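Local coordinates for protein HIAXHD3 (Humicola insolens, PDB 3ZXK) that probably hydrolyses alpha-L-arabinofuranose side chains from xylan as an exo-acting family 43 glycoside hydrolase, at residues F36-V44 and V56-N64; C102-P113 and N130-Y141. All blocks are in the same frame, centred on the assembly; numbering follows the deposited sequence.

Contact 1 of 2, residues F36-V44 and V56-N64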
loop_
_atom_site.group_PDB
_atom_site.type_symbol
_atom_site.label_atom_id
_atom_site.label_comp_id
_atom_site.label_asym_id
_atom_site.label_seq_id
_atom_site.Cartn_x
_atom_site.Cartn_y
_atom_site.Cartn_z
ATOM N N PHE A 36 -4.661 -3.123 4.265
ATOM C CA PHE A 36 -6.017 -3.706 4.385
ATOM C C PHE A 36 -5.958 -5.240 4.268
ATOM O O PHE A 36 -5.205 -5.865 5.028
ATOM C CB PHE A 36 -7.015 -2.961 3.452
ATOM C CG PHE A 36 -7.073 -1.488 3.781
ATOM C CD1 PHE A 36 -6.127 -0.583 3.267
ATOM C CD2 PHE A 36 -8.003 -1.026 4.727
ATOM C CE1 PHE A 36 -6.147 0.759 3.654
ATOM C CE2 PHE A 36 -8.023 0.311 5.116
ATOM C CZ PHE A 36 -7.102 1.197 4.566
ATOM N N ALA A 37 -6.704 -5.830 3.344
ATOM C CA ALA A 37 -6.721 -7.287 3.190
ATOM C C ALA A 37 -5.785 -7.790 2.086
ATOM O O ALA A 37 -5.825 -8.963 1.722
ATOM C CB ALA A 37 -8.153 -7.796 2.973
ATOM N N TYR A 38 -4.909 -6.930 1.582
ATOM C CA TYR A 38 -3.913 -7.371 0.586
ATOM C C TYR A 38 -2.759 -8.123 1.267
ATOM O O TYR A 38 -2.397 -7.832 2.392
ATOM C CB TYR A 38 -3.451 -6.173 -0.253
ATOM C CG TYR A 38 -4.608 -5.652 -1.129
ATOM C CD1 TYR A 38 -4.857 -6.195 -2.367
ATOM C CD2 TYR A 38 -5.463 -4.618 -0.687
ATOM C CE1 TYR A 38 -5.915 -5.739 -3.168
ATOM C CE2 TYR A 38 -6.518 -4.152 -1.459
ATOM C CZ TYR A 38 -6.739 -4.710 -2.717
ATOM O OH TYR A 38 -7.795 -4.267 -3.522
ATOM N N SER A 39 -2.271 -9.159 0.626
ATOM C CA SER A 39 -1.355 -10.110 1.273
ATOM C C SER A 39 -0.207 -10.457 0.318
ATOM O O SER A 39 -0.461 -10.969 -0.777
ATOM C CB SER A 39 -2.133 -11.392 1.586
ATOM O OG SER A 39 -1.267 -12.374 2.161
ATOM N N PRO A 40 1.060 -10.260 0.709
ATOM C CA PRO A 40 1.576 -9.854 1.999
ATOM C C PRO A 40 1.165 -8.431 2.336
ATOM O O PRO A 40 0.855 -7.629 1.448
ATOM C CB PRO A 40 3.114 -9.952 1.823
ATOM C CG PRO A 40 3.329 -9.832 0.365
ATOM C CD PRO A 40 2.150 -10.530 -0.254
ATOM N N GLY A 41 1.217 -8.129 3.621
ATOM C CA GLY A 41 0.817 -6.820 4.105
ATOM C C GLY A 41 1.978 -5.998 4.628
ATOM O O GLY A 41 3.065 -6.528 4.878
ATOM N N ALA A 42 1.705 -4.700 4.813
ATOM C CA ALA A 42 2.628 -3.752 5.455
ATOM C C ALA A 42 3.959 -3.628 4.729
ATOM O O ALA A 42 5.012 -3.980 5.280
ATOM C CB ALA A 42 2.837 -4.057 6.943
ATOM N N PRO A 43 3.928 -3.116 3.500
ATOM C CA PRO A 43 5.177 -2.946 2.740
ATOM C C PRO A 43 6.127 -2.003 3.456
ATOM O O PRO A 43 5.683 -1.106 4.213
ATOM C CB PRO A 43 4.731 -2.250 1.452
ATOM C CG PRO A 43 3.283 -2.045 1.549
ATOM C CD PRO A 43 2.743 -2.579 2.808
ATOM N N VAL A 44 7.414 -2.234 3.213
ATOM C CA VAL A 44 8.490 -1.335 3.615
ATOM C C VAL A 44 9.189 -0.856 2.342
ATOM O O VAL A 44 9.609 -1.685 1.511
ATOM C CB VAL A 44 9.536 -2.021 4.523
ATOM C CG1 VAL A 44 10.611 -1.043 4.976
ATOM C CG2 VAL A 44 8.867 -2.602 5.771
ATOM N N VAL A 56 11.209 -2.877 -0.491
ATOM C CA VAL A 56 12.253 -3.851 -0.147
ATOM C C VAL A 56 11.783 -5.087 0.600
ATOM O O VAL A 56 12.440 -6.125 0.520
ATOM C CB VAL A 56 13.468 -3.212 0.556
ATOM C CG1 VAL A 56 14.150 -2.262 -0.422
ATOM C CG2 VAL A 56 13.053 -2.520 1.860
ATOM N N THR A 57 10.652 -4.990 1.288
ATOM C CA THR A 57 10.113 -6.113 2.071
ATOM C C THR A 57 8.665 -5.840 2.462
ATOM O O THR A 57 8.147 -4.751 2.200
ATOM C CB THR A 57 11.015 -6.430 3.329
ATOM O OG1 THR A 57 10.643 -7.697 3.907
ATOM C CG2 THR A 57 10.935 -5.337 4.397
ATOM N N HIS A 58 8.012 -6.818 3.075
ATOM C CA HIS A 58 6.706 -6.600 3.696
ATOM C C HIS A 58 6.783 -7.154 5.093
ATOM O O HIS A 58 7.314 -8.245 5.305
ATOM C CB HIS A 58 5.600 -7.371 2.995
ATOM C CG HIS A 58 5.106 -6.756 1.704
ATOM N ND1 HIS A 58 5.819 -6.791 0.550
ATOM C CD2 HIS A 58 3.919 -6.092 1.417
ATOM C CE1 HIS A 58 5.094 -6.225 -0.444
ATOM N NE2 HIS A 58 3.942 -5.782 0.082
ATOM N N SER A 59 6.228 -6.436 6.065
ATOM C CA SER A 59 6.322 -6.885 7.484
ATOM C C SER A 59 5.406 -8.062 7.840
ATOM O O SER A 59 5.653 -8.736 8.830
ATOM C CB SER A 59 6.000 -5.718 8.420
ATOM O OG SER A 59 6.983 -4.727 8.312
ATOM N N VAL A 60 4.349 -8.263 7.043
ATOM C CA VAL A 60 3.405 -9.355 7.334
ATOM C C VAL A 60 3.328 -10.278 6.112
ATOM O O VAL A 60 2.483 -10.109 5.231
ATOM C CB VAL A 60 2.036 -8.792 7.776
ATOM C CG1 VAL A 60 1.095 -9.920 8.210
ATOM C CG2 VAL A 60 2.195 -7.817 8.931
ATOM N N PRO A 61 4.227 -11.261 6.035
ATOM C CA PRO A 61 4.287 -12.065 4.808
ATOM C C PRO A 61 3.016 -12.840 4.495
ATOM O O PRO A 61 2.777 -13.124 3.316
ATOM C CB PRO A 61 5.483 -12.998 5.039
ATOM C CG PRO A 61 5.886 -12.848 6.478
ATOM C CD PRO A 61 5.417 -11.469 6.887
ATOM N N ARG A 62 2.238 -13.211 5.506
ATOM C CA ARG A 62 0.910 -13.793 5.275
ATOM C C ARG A 62 0.071 -13.293 6.429
ATOM O O ARG A 62 0.537 -13.311 7.567
ATOM C CB ARG A 62 0.958 -15.317 5.268
ATOM C CG ARG A 62 -0.394 -15.977 5.063
ATOM C CD ARG A 62 -0.228 -17.482 4.915
ATOM N NE ARG A 62 -1.525 -18.139 4.725
ATOM C CZ ARG A 62 -2.081 -18.370 3.542
ATOM N NH1 ARG A 62 -1.438 -18.033 2.419
ATOM N NH2 ARG A 62 -3.283 -18.942 3.484
ATOM N N LEU A 63 -1.149 -12.847 6.153
ATOM C CA LEU A 63 -1.982 -12.215 7.173
ATOM C C LEU A 63 -2.414 -13.296 8.144
ATOM O O LEU A 63 -2.951 -14.300 7.736
ATOM C CB LEU A 63 -3.196 -11.525 6.515
ATOM C CG LEU A 63 -2.828 -10.587 5.337
ATOM C CD1 LEU A 63 -4.061 -9.830 4.846
ATOM C CD2 LEU A 63 -1.749 -9.580 5.726
ATOM N N ASN A 64 -2.181 -13.079 9.436
ATOM C CA ASN A 64 -2.499 -14.054 10.480
ATOM C C ASN A 64 -3.577 -13.576 11.445
ATOM O O ASN A 64 -3.573 -13.926 12.629
ATOM C CB ASN A 64 -1.218 -14.409 11.250
ATOM C CG ASN A 64 -0.651 -13.230 12.054
ATOM O OD1 ASN A 64 -0.588 -12.088 11.571
ATOM N ND2 ASN A 64 -0.201 -13.519 13.275
HETATM O O HOH W 1 0.996 -13.889 1.376
HETATM O O HOH W 2 6.002 -2.276 7.320
#
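Ala42 O is gripped twice: Ser59 N reaches it at 2.9 Å in a nearly straight bond (173° at the hydrogen), and water 2 donates to it while also bonding Ser59 OG. On one side of this bond the chains form a bulged ladder, with Gly41 N giving its hydrogen to Val60 O at 2.8 Å and Val60 N returning one to Gly41 O. Farther along, Val44 O takes a 2.8 Å bond from Val56 N and a weak one from Thr57 N. Two classic beta bulges result, Ser59-Val60 facing Gly41 and Val56-Thr57 facing Val44. The paired strands 41-47 and 54-58 form an antiparallel hairpin in a four-stranded blade of the five-bladed beta-propeller characteristic of family 43, with 54-58 at the blade's outer edge. Strand 38-39, by contrast, pairs with 334-336 in a sheet of the C-terminal concanavalin A-like domain. Between the propeller and that domain, the His58 imidazole is sandwiched: Pro40 CG sits over the ring centre, 3.8 Å from the centroid, while Pro43 CB lies over the opposite face at 4.2 Å. Glu331 bonds ND1 and Glu334 bonds NE2, which fixes the ring's rotation and, with a carboxylate at each nitrogen, would probably favour a positive charge on it. Leu63 closes the other end; with CG beside its backbone N (chi1 -51°), CD1 lies against Tyr38 O at 3.6 Å. Nearby, water 1 donates to both Ser39 OG and Pro61 O, while Asn338 also bonds Ser39 OG.

Contact 2 of 2, residues C102-P113 and N130-Y141; sequences CVEGRTYLWTSP and NWQHTATIDNCY
Thr107 OG1 works in both directions, donating to Asn139 O at 2.7 Å and accepting from Tyr141 N, which ties the turn after strand 132-137 back onto strand 106-113. Beside it, the Cys102 SG-Cys140 SG disulfide locks the same end covalently. Arg106 grips Asp138 side-on: NE and NH2 both converge on OD1, NH2 at 2.8 Å from OD1, the guanidinium and carboxylate planes 24° apart and Thr136 CG2 lying over a guanidinium face. Between these strands the pairing is antiparallel, 132-137 forming the outermost strand of a propeller blade, and a classic bulge sets Thr134 and Ala135 opposite Leu109. From within the bulge, Thr134 OG1 shares a 2.7 Å hydrogen bond with Thr111 OG1. On the other face of the sheet, His133 CB sits 4.0 Å from the centroid of the Trp110 six-membered ring, over its face; His133 CG lies anti to the backbone N (chi1 179°), and the imidazole reaches past the indole towards Tyr108. Ser112 CB packs likewise over the Trp131 six-membered ring at 3.6 Å, while Ser112 OG accepts from Asn130 N. In the second shell, Asn64 holds Trp110 NE1, Arg96 bonds Thr111 OG1, and Phe65 meets the Tyr108 ring edge-to-face.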
loop_
_atom_site.group_PDB
_atom_site.type_symbol
_atom_site.label_atom_id
_atom_site.label_comp_id
_atom_site.label_asym_id
_atom_site.label_seq_id
_atom_site.Cartn_x
_atom_site.Cartn_y
_atom_site.Cartn_z
ATOM N N CYS A 102 -2.957 -2.917 14.948
ATOM C CA CYS A 102 -4.209 -3.436 15.494
ATOM C C CYS A 102 -5.129 -3.864 14.369
ATOM O O CYS A 102 -5.409 -3.080 13.462
ATOM C CB CYS A 102 -4.923 -2.384 16.360
ATOM S SG CYS A 102 -6.493 -3.058 16.988
ATOM N N VAL A 103 -5.597 -5.104 14.423
ATOM C CA VAL A 103 -6.508 -5.633 13.418
ATOM C C VAL A 103 -7.641 -6.290 14.174
ATOM O O VAL A 103 -7.421 -7.200 14.993
ATOM C CB VAL A 103 -5.806 -6.676 12.493
ATOM C CG1 VAL A 103 -6.799 -7.232 11.473
ATOM C CG2 VAL A 103 -4.620 -6.031 11.773
ATOM N N GLU A 104 -8.849 -5.790 13.908
ATOM C CA GLU A 104 -10.083 -6.273 14.526
ATOM C C GLU A 104 -9.914 -6.518 16.034
ATOM O O GLU A 104 -10.155 -7.623 16.554
ATOM C CB GLU A 104 -10.605 -7.509 13.800
ATOM C CG GLU A 104 -10.837 -7.255 12.311
ATOM C CD GLU A 104 -11.526 -8.416 11.637
ATOM O OE1 GLU A 104 -12.693 -8.717 12.000
ATOM O OE2 GLU A 104 -10.901 -9.026 10.759
ATOM N N GLY A 105 -9.466 -5.468 16.711
ATOM C CA GLY A 105 -9.496 -5.423 18.171
ATOM C C GLY A 105 -8.312 -6.027 18.915
ATOM O O GLY A 105 -8.282 -5.955 20.126
ATOM N N ARG A 106 -7.336 -6.612 18.218
ATOM C CA ARG A 106 -6.091 -7.093 18.875
ATOM C C ARG A 106 -4.888 -6.514 18.147
ATOM O O ARG A 106 -4.962 -6.266 16.955
ATOM C CB ARG A 106 -5.953 -8.613 18.839
ATOM C CG ARG A 106 -7.107 -9.370 19.455
ATOM C CD ARG A 106 -6.864 -10.868 19.359
ATOM N NE ARG A 106 -6.295 -11.410 20.591
ATOM C CZ ARG A 106 -6.057 -12.708 20.791
ATOM N NH1 ARG A 106 -6.324 -13.585 19.830
ATOM N NH2 ARG A 106 -5.548 -13.136 21.943
ATOM N N THR A 107 -3.770 -6.362 18.848
ATOM C CA THR A 107 -2.584 -5.775 18.269
ATOM C C THR A 107 -1.536 -6.859 18.042
ATOM O O THR A 107 -1.231 -7.636 18.951
ATOM C CB THR A 107 -2.045 -4.664 19.188
ATOM O OG1 THR A 107 -3.059 -3.673 19.338
ATOM C CG2 THR A 107 -0.806 -4.001 18.562
ATOM N N TYR A 108 -0.997 -6.904 16.826
ATOM C CA TYR A 108 -0.078 -7.968 16.403
ATOM C C TYR A 108 1.304 -7.375 16.233
ATOM O O TYR A 108 1.424 -6.267 15.681
ATOM C CB TYR A 108 -0.539 -8.556 15.061
ATOM C CG TYR A 108 -1.856 -9.267 15.184
ATOM C CD1 TYR A 108 -3.076 -8.571 15.106
ATOM C CD2 TYR A 108 -1.892 -10.645 15.389
ATOM C CE1 TYR A 108 -4.291 -9.228 15.250
ATOM C CE2 TYR A 108 -3.108 -11.322 15.507
ATOM C CZ TYR A 108 -4.296 -10.608 15.444
ATOM O OH TYR A 108 -5.491 -11.280 15.583
ATOM N N LEU A 109 2.324 -8.072 16.750
ATOM C CA LEU A 109 3.709 -7.683 16.571
ATOM C C LEU A 109 4.399 -8.663 15.646
ATOM O O LEU A 109 4.390 -9.864 15.899
ATOM C CB LEU A 109 4.452 -7.686 17.911
ATOM C CG LEU A 109 5.961 -7.560 17.810
ATOM C CD1 LEU A 109 6.367 -6.251 17.130
ATOM C CD2 LEU A 109 6.550 -7.676 19.214
ATOM N N TRP A 110 4.977 -8.131 14.571
ATOM C CA TRP A 110 5.825 -8.902 13.676
ATOM C C TRP A 110 7.204 -8.303 13.698
ATOM O O TRP A 110 7.340 -7.061 13.711
ATOM C CB TRP A 110 5.282 -8.841 12.257
ATOM C CG TRP A 110 4.119 -9.757 11.984
ATOM C CD1 TRP A 110 2.778 -9.602 12.376
ATOM C CD2 TRP A 110 4.179 -11.013 11.238
ATOM N NE1 TRP A 110 2.022 -10.648 11.915
ATOM C CE2 TRP A 110 2.824 -11.546 11.216
ATOM C CE3 TRP A 110 5.199 -11.725 10.609
ATOM C CZ2 TRP A 110 2.519 -12.750 10.574
ATOM C CZ3 TRP A 110 4.891 -12.934 9.972
ATOM C CH2 TRP A 110 3.575 -13.429 9.943
ATOM N N THR A 111 8.241 -9.146 13.786
ATOM C CA THR A 111 9.608 -8.610 13.836
ATOM C C THR A 111 10.509 -9.285 12.819
ATOM O O THR A 111 10.248 -10.397 12.391
ATOM C CB THR A 111 10.271 -8.746 15.227
ATOM O OG1 THR A 111 10.389 -10.127 15.548
ATOM C CG2 THR A 111 9.445 -8.031 16.325
ATOM N N SER A 112 11.586 -8.602 12.456
ATOM C CA SER A 112 12.626 -9.171 11.607
ATOM C C SER A 112 13.990 -8.708 12.082
ATOM O O SER A 112 14.142 -7.556 12.472
ATOM C CB SER A 112 12.444 -8.704 10.148
ATOM O OG SER A 112 13.555 -9.131 9.336
ATOM N N PRO A 113 15.010 -9.577 11.972
ATOM C CA PRO A 113 16.366 -9.072 12.198
ATOM C C PRO A 113 16.737 -8.035 11.120
ATOM O O PRO A 113 16.110 -7.993 10.060
ATOM C CB PRO A 113 17.222 -10.338 12.050
ATOM C CG PRO A 113 16.475 -11.188 11.093
ATOM C CD PRO A 113 15.029 -10.986 11.516
ATOM N N ASN A 130 13.426 -11.339 7.467
ATOM C CA ASN A 130 12.790 -12.589 7.819
ATOM C C ASN A 130 11.764 -12.292 8.882
ATOM O O ASN A 130 12.111 -12.235 10.048
ATOM C CB ASN A 130 13.830 -13.566 8.374
ATOM C CG ASN A 130 13.253 -14.936 8.707
ATOM O OD1 ASN A 130 12.059 -15.183 8.556
ATOM N ND2 ASN A 130 14.114 -15.829 9.190
ATOM N N TRP A 131 10.515 -12.065 8.477
ATOM C CA TRP A 131 9.519 -11.575 9.428
ATOM C C TRP A 131 8.752 -12.696 10.070
ATOM O O TRP A 131 8.298 -13.607 9.384
ATOM C CB TRP A 131 8.551 -10.682 8.661
ATOM C CG TRP A 131 9.206 -9.437 8.143
ATOM C CD1 TRP A 131 9.850 -9.235 6.910
ATOM C CD2 TRP A 131 9.307 -8.170 8.849
ATOM N NE1 TRP A 131 10.303 -7.953 6.820
ATOM C CE2 TRP A 131 10.014 -7.257 7.951
ATOM C CE3 TRP A 131 8.869 -7.708 10.093
ATOM C CZ2 TRP A 131 10.296 -5.931 8.320
ATOM C CZ3 TRP A 131 9.130 -6.369 10.455
ATOM C CH2 TRP A 131 9.837 -5.506 9.586
ATOM N N GLN A 132 8.606 -12.635 11.399
ATOM C CA GLN A 132 7.852 -13.665 12.121
ATOM C C GLN A 132 6.903 -12.996 13.084
ATOM O O GLN A 132 7.218 -11.928 13.630
ATOM C CB GLN A 132 8.796 -14.557 12.945
ATOM C CG GLN A 132 9.919 -15.241 12.169
ATOM C CD GLN A 132 9.443 -16.377 11.302
ATOM O OE1 GLN A 132 8.408 -17.010 11.575
ATOM N NE2 GLN A 132 10.208 -16.668 10.247
ATOM N N HIS A 133 5.770 -13.644 13.339
ATOM C CA HIS A 133 4.822 -13.184 14.346
ATOM C C HIS A 133 5.405 -13.413 15.735
ATOM O O HIS A 133 5.740 -14.542 16.097
ATOM C CB HIS A 133 3.527 -13.941 14.160
ATOM C CG HIS A 133 2.474 -13.585 15.156
ATOM N ND1 HIS A 133 1.674 -14.509 15.723
ATOM C CD2 HIS A 133 2.137 -12.369 15.716
ATOM C CE1 HIS A 133 0.839 -13.907 16.584
ATOM N NE2 HIS A 133 1.124 -12.596 16.589
ATOM N N THR A 134 5.525 -12.344 16.505
ATOM C CA THR A 134 6.299 -12.366 17.738
ATOM C C THR A 134 5.395 -12.235 18.977
ATOM O O THR A 134 5.676 -12.811 20.035
ATOM C CB THR A 134 7.406 -11.268 17.676
ATOM O OG1 THR A 134 8.290 -11.532 16.572
ATOM C CG2 THR A 134 8.200 -11.161 18.980
ATOM N N ALA A 135 4.312 -11.486 18.856
ATOM C CA ALA A 135 3.388 -11.359 19.988
ATOM C C ALA A 135 2.035 -10.876 19.534
ATOM O O ALA A 135 1.879 -10.386 18.396
ATOM C CB ALA A 135 3.967 -10.437 21.071
ATOM N N THR A 136 1.048 -11.059 20.411
ATOM C CA THR A 136 -0.259 -10.471 20.224
ATOM C C THR A 136 -0.570 -9.818 21.578
ATOM O O THR A 136 -0.374 -10.431 22.634
ATOM C CB THR A 136 -1.343 -11.529 19.850
ATOM O OG1 THR A 136 -0.966 -12.222 18.652
ATOM C CG2 THR A 136 -2.718 -10.874 19.647
ATOM N N ILE A 137 -1.018 -8.569 21.539
ATOM C CA ILE A 137 -1.418 -7.819 22.723
ATOM C C ILE A 137 -2.950 -7.658 22.685
ATOM O O ILE A 137 -3.501 -7.265 21.660
ATOM C CB ILE A 137 -0.695 -6.447 22.736
ATOM C CG1 ILE A 137 0.798 -6.620 23.087
ATOM C CG2 ILE A 137 -1.350 -5.492 23.720
ATOM C CD1 ILE A 137 1.663 -5.401 22.793
ATOM N N ASP A 138 -3.630 -7.935 23.803
ATOM C CA ASP A 138 -5.102 -7.917 23.872
ATOM C C ASP A 138 -5.630 -6.521 24.242
ATOM O O ASP A 138 -6.447 -6.357 25.168
ATOM C CB ASP A 138 -5.618 -8.944 24.906
ATOM C CG ASP A 138 -5.493 -10.400 24.436
ATOM O OD1 ASP A 138 -5.436 -10.654 23.210
ATOM O OD2 ASP A 138 -5.478 -11.307 25.317
ATOM N N ASN A 139 -5.109 -5.510 23.564
ATOM C CA ASN A 139 -5.664 -4.166 23.604
ATOM C C ASN A 139 -5.584 -3.705 22.164
ATOM O O ASN A 139 -4.697 -4.147 21.435
ATOM C CB ASN A 139 -4.826 -3.264 24.506
ATOM C CG ASN A 139 -5.526 -1.951 24.846
ATOM O OD1 ASN A 139 -6.698 -1.724 24.499
ATOM N ND2 ASN A 139 -4.814 -1.083 25.546
ATOM N N CYS A 140 -6.526 -2.884 21.725
ATOM C CA CYS A 140 -6.448 -2.401 20.357
ATOM C C CYS A 140 -5.750 -1.059 20.336
ATOM O O CYS A 140 -6.278 -0.065 20.854
ATOM C CB CYS A 140 -7.800 -2.300 19.658
ATOM S SG CYS A 140 -7.549 -1.654 17.971
ATOM N N TYR A 141 -4.555 -1.045 19.758
ATOM C CA TYR A 141 -3.838 0.193 19.586
ATOM C C TYR A 141 -4.221 0.750 18.225
ATOM O O TYR A 141 -3.423 0.715 17.287
ATOM C CB TYR A 141 -2.344 -0.057 19.672
ATOM C CG TYR A 141 -1.856 -0.562 21.017
ATOM C CD1 TYR A 141 -2.553 -0.282 22.216
ATOM C CD2 TYR A 141 -0.668 -1.279 21.095
ATOM C CE1 TYR A 141 -2.065 -0.723 23.439
ATOM C CE2 TYR A 141 -0.183 -1.722 22.317
ATOM C CZ TYR A 141 -0.889 -1.462 23.476
ATOM O OH TYR A 141 -0.374 -1.930 24.661
HETATM O O HOH W 3 -2.614 -0.109 14.593
#

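How the contacts relate
Both contacts join an outermost blade strand to its inner neighbour, 54-58 to 41-47 in contact 1 and 132-137 to 106-113 in contact 2, and both ladders are bulged. Contact 1 is mostly buried, near the centre of the chain and beside the C-terminal domain; it combines prolines, a histidine held between them and backbone bonds. Contact 2 is farther out and only partly buried, and adds threonine hydroxyls, a salt bridge and a disulfide to its backbone ladder. The blades meet at Trp131, whose NE1 probably bonds Thr57 OG1 at 2.9 Å while its ring packs on Ser59, and at Trp110, through Asn64. The side chains of Phe36 and Cys140 each lie about 8 Å from a bound sugar.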